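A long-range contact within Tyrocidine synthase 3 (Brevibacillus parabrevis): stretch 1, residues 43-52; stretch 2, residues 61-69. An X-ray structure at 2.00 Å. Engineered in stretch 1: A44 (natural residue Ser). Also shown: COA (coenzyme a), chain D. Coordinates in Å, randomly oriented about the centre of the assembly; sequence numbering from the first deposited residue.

Stretch 1 43-52: HALKAMAVAA
Stretch 2 (61-69) ELPLKVLFA

How do the two stretches lie against each other? Residues 44-52 form a helix that continues later in the chain, with H43 (phi/psi -160/179) at its N-cap; in the second stretch E61 (-81/112), L62 (-96/101) and P63 (-62/141) run extended, and P63 holds the N-cap position of a helix spanning 64-69. Helical residues keep phi near -60° and psi between about -28° and -48°. The axes approach to 10.4 Å, their N-to-C directions 116° apart. The backbones come nearest at A51 and L62, whose CA atoms are 5.5 Å apart; no direct hydrogen bond crosses, but one water accepts from L62 N at 2.8 Å and donates to A51 O at 2.7 Å.

Which bumps fill the hollow along the first helix? A47 and A51, one turn apart, point toward the second stretch and, having only methyls, leave room for leucines. L64 (chi1 m, chi2 m) fills the space by these methyls: its CD1 is 3.9 Å from A47 CB and also 4.3 Å from A51 CB, and its CD2 is 4.2 Å from A51 CB. M48 starts away from the contact, yet its chain (m, m, chi3 95°) curls back until M48 CE reaches L64 CD1 at 3.1 Å, a very tight contact for two carbons.

What closes the contact around A51 and V50? L62 points toward the helix (chi1 t, chi2 p), its CB 4.2 Å from A51 CB, while its carbonyl O is 3.8 Å from the same methyl. V50 (chi1 t) offers CG1 to two leucines, 4.0 Å from L67 CD2 and more loosely, at 4.5 Å, from L62 CD2. L67 (chi1 t, chi2 39°) also brings CD2 to 3.8 Å from A47 CB, so this one methyl bridges A47 and V50, three residues apart.

How does F68 fit beside the start of the first helix? Its CA-to-CB bond points sideways, but with chi1 -84° and chi2 -87° the ring comes nearer. F68 CE2 lies 4.3 Å from A47 CB, and F68 CZ is 4.3 Å from A44 CA, which sits at the ring edge. A44, an engineered residue, also leaves its CB 4.5 Å from F68 CZ. Coenzyme A C6P lies over one face of the ring, 3.2 Å from F68 CG; O5A of the same ligand accepts a hydrogen bond from A44 N (2.9 Å, 155°). The ligand thus touches both stretches, while the packing between them is apolar and buries 356 Å² in total.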

# COMPACT_ATOMS: atom_id res chain seq x y z
N HIS A 43 7.47 2.73 -0.10
CA HIS A 43 6.20 2.02 -0.05
C HIS A 43 6.49 0.59 -0.49
O HIS A 43 7.64 0.27 -0.81
CB HIS A 43 5.11 2.72 -0.89
CG HIS A 43 5.53 3.04 -2.29
ND1 HIS A 43 5.38 2.15 -3.33
CD2 HIS A 43 6.11 4.14 -2.81
CE1 HIS A 43 5.85 2.69 -4.43
NE2 HIS A 43 6.30 3.90 -4.15
N ALA A 44 5.47 -0.27 -0.49
CA ALA A 44 5.66 -1.70 -0.59
C ALA A 44 6.42 -2.14 -1.81
O ALA A 44 7.31 -2.97 -1.70
CB ALA A 44 4.33 -2.40 -0.55
N LEU A 45 6.03 -1.64 -2.97
CA LEU A 45 6.68 -2.00 -4.20
C LEU A 45 8.17 -1.67 -4.14
O LEU A 45 9.00 -2.51 -4.49
CB LEU A 45 6.01 -1.33 -5.42
CG LEU A 45 6.46 -1.94 -6.76
CD1 LEU A 45 6.25 -3.45 -6.73
CD2 LEU A 45 5.75 -1.30 -7.96
N LYS A 46 8.50 -0.49 -3.66
CA LYS A 46 9.91 -0.09 -3.52
C LYS A 46 10.64 -0.87 -2.41
O LYS A 46 11.84 -1.06 -2.50
CB LYS A 46 10.02 1.41 -3.28
CG LYS A 46 9.71 2.23 -4.52
CD LYS A 46 9.88 3.70 -4.21
CE LYS A 46 9.52 4.62 -5.37
NZ LYS A 46 9.83 4.01 -6.68
N ALA A 47 9.91 -1.33 -1.38
CA ALA A 47 10.51 -2.20 -0.37
C ALA A 47 10.98 -3.51 -1.01
O ALA A 47 12.02 -4.04 -0.62
CB ALA A 47 9.54 -2.46 0.78
N MET A 48 10.24 -4.01 -2.02
CA MET A 48 10.58 -5.28 -2.71
C MET A 48 11.88 -5.07 -3.48
O MET A 48 12.74 -5.93 -3.45
CB MET A 48 9.55 -5.74 -3.74
CG MET A 48 8.10 -5.90 -3.32
SD MET A 48 7.88 -6.94 -1.88
CE MET A 48 7.85 -5.64 -0.66
N ALA A 49 11.94 -3.98 -4.24
CA ALA A 49 13.15 -3.59 -4.95
C ALA A 49 14.32 -3.46 -3.98
O ALA A 49 15.42 -3.90 -4.31
CB ALA A 49 12.94 -2.29 -5.70
N VAL A 50 14.10 -2.86 -2.81
CA VAL A 50 15.17 -2.79 -1.81
C VAL A 50 15.66 -4.18 -1.41
O VAL A 50 16.88 -4.41 -1.36
CB VAL A 50 14.80 -1.98 -0.55
CG1 VAL A 50 15.82 -2.18 0.58
CG2 VAL A 50 14.69 -0.51 -0.89
N ALA A 51 14.74 -5.10 -1.11
CA ALA A 51 15.07 -6.47 -0.72
C ALA A 51 15.76 -7.27 -1.84
O ALA A 51 16.70 -8.04 -1.60
CB ALA A 51 13.82 -7.20 -0.24
N ALA A 52 15.31 -7.08 -3.08
CA ALA A 52 15.99 -7.70 -4.23
C ALA A 52 17.48 -7.26 -4.35
O ALA A 52 18.37 -8.08 -4.60
CB ALA A 52 15.25 -7.40 -5.51
N GLU A 61 18.93 -12.77 2.41
CA GLU A 61 17.49 -12.74 2.27
C GLU A 61 16.96 -11.74 3.28
O GLU A 61 17.06 -11.97 4.48
CB GLU A 61 16.91 -14.13 2.58
CG GLU A 61 15.55 -14.38 1.95
CD GLU A 61 15.65 -15.06 0.60
OE1 GLU A 61 14.78 -15.92 0.30
OE2 GLU A 61 16.59 -14.75 -0.17
N LEU A 62 16.42 -10.63 2.80
CA LEU A 62 15.82 -9.63 3.69
C LEU A 62 14.31 -9.87 3.74
O LEU A 62 13.60 -9.46 2.83
CB LEU A 62 16.11 -8.22 3.18
CG LEU A 62 15.52 -7.03 3.94
CD1 LEU A 62 15.88 -7.12 5.41
CD2 LEU A 62 16.02 -5.72 3.34
N PRO A 63 13.82 -10.52 4.82
CA PRO A 63 12.37 -10.69 4.88
C PRO A 63 11.70 -9.32 4.92
O PRO A 63 12.20 -8.38 5.54
CB PRO A 63 12.15 -11.49 6.17
CG PRO A 63 13.49 -12.11 6.47
CD PRO A 63 14.47 -11.06 6.02
N LEU A 64 10.59 -9.19 4.22
CA LEU A 64 9.94 -7.90 4.13
C LEU A 64 9.47 -7.40 5.47
O LEU A 64 9.54 -6.20 5.74
CB LEU A 64 8.82 -7.93 3.11
CG LEU A 64 9.25 -7.65 1.67
CD1 LEU A 64 9.96 -6.31 1.55
CD2 LEU A 64 10.12 -8.74 1.08
N LYS A 65 9.00 -8.32 6.31
CA LYS A 65 8.50 -7.97 7.64
C LYS A 65 9.59 -7.29 8.48
O LYS A 65 9.29 -6.43 9.29
CB LYS A 65 7.94 -9.21 8.37
CG LYS A 65 8.98 -10.16 8.95
CD LYS A 65 8.44 -11.57 9.20
CE LYS A 65 7.20 -11.55 10.08
NZ LYS A 65 6.94 -12.87 10.73
N VAL A 66 10.85 -7.67 8.26
CA VAL A 66 11.97 -7.02 8.92
C VAL A 66 12.15 -5.57 8.47
O VAL A 66 12.35 -4.68 9.31
CB VAL A 66 13.27 -7.82 8.71
CG1 VAL A 66 14.49 -7.01 9.16
CG2 VAL A 66 13.18 -9.14 9.46
N LEU A 67 12.07 -5.31 7.17
CA LEU A 67 12.16 -3.95 6.66
C LEU A 67 11.03 -3.07 7.22
O LEU A 67 11.25 -1.93 7.63
CB LEU A 67 12.15 -3.97 5.14
CG LEU A 67 12.24 -2.65 4.38
CD1 LEU A 67 13.20 -1.64 5.01
CD2 LEU A 67 12.66 -2.95 2.95
N PHE A 68 9.82 -3.62 7.29
CA PHE A 68 8.68 -2.87 7.84
C PHE A 68 8.78 -2.62 9.34
O PHE A 68 8.34 -1.59 9.85
CB PHE A 68 7.39 -3.60 7.51
CG PHE A 68 6.87 -3.29 6.16
CD1 PHE A 68 6.04 -2.20 5.96
CD2 PHE A 68 7.22 -4.07 5.07
CE1 PHE A 68 5.56 -1.91 4.71
CE2 PHE A 68 6.75 -3.77 3.81
CZ PHE A 68 5.92 -2.70 3.63
N ALA A 69 9.35 -3.60 10.06
CA ALA A 69 9.46 -3.56 11.51
C ALA A 69 10.49 -2.53 12.00
O ALA A 69 10.27 -1.89 13.01
CB ALA A 69 9.81 -4.94 12.03
N1A COA D . -3.09 -4.58 6.23
C2A COA D . -4.00 -3.85 5.55
N3A COA D . -3.90 -2.54 5.34
C4A COA D . -2.85 -1.86 5.85
C5A COA D . -1.82 -2.57 6.62
C6A COA D . -2.00 -4.01 6.79
N6A COA D . -1.09 -4.71 7.48
N7A COA D . -0.90 -1.66 7.00
C8A COA D . -1.31 -0.46 6.54
N9A COA D . -2.48 -0.59 5.87
C1B COA D . -3.22 0.49 5.17
C2B COA D . -3.13 1.84 5.85
O2B COA D . -4.44 2.44 5.82
C3B COA D . -2.19 2.61 4.94
O3B COA D . -2.44 4.01 4.92
P3B COA D . -1.47 5.10 5.61
O7A COA D . -1.68 6.37 4.84
O8A COA D . -1.95 5.23 7.03
O9A COA D . -0.10 4.50 5.51
C4B COA D . -2.57 2.04 3.59
O4B COA D . -2.69 0.66 3.83
C5B COA D . -1.60 2.29 2.47
O5B COA D . -1.88 1.36 1.43
P1A COA D . -0.94 1.39 0.13
O1A COA D . -0.95 2.78 -0.43
O2A COA D . -1.40 0.28 -0.77
O3A COA D . 0.50 1.16 0.77
P2A COA D . 1.59 0.15 0.17
O4A COA D . 1.33 -0.24 -1.28
O5A COA D . 2.97 0.76 0.48
O6A COA D . 1.53 -1.19 1.10
CBP COA D . 0.62 -2.90 2.60
CCP COA D . 0.57 -1.45 2.11
CDP COA D . 1.23 -4.02 1.77
CEP COA D . -0.18 -3.25 3.84
CAP COA D . 1.99 -2.72 3.41
OAP COA D . 1.99 -1.55 4.26
C9P COA D . 2.43 -3.87 4.33
O9P COA D . 2.83 -4.94 3.88
N8P COA D . 2.35 -3.68 5.65
C7P COA D . 2.65 -4.75 6.61
C6P COA D . 4.11 -4.75 7.06
C5P COA D . 4.33 -5.79 8.16
O5P COA D . 4.33 -6.96 7.82
N4P COA D . 4.55 -5.37 9.43
C3P COA D . 4.75 -6.28 10.56
C2P COA D . 6.13 -6.18 11.24
S1P COA D . 6.39 -7.52 12.46
O HOH W 1 16.38 -10.19 0.04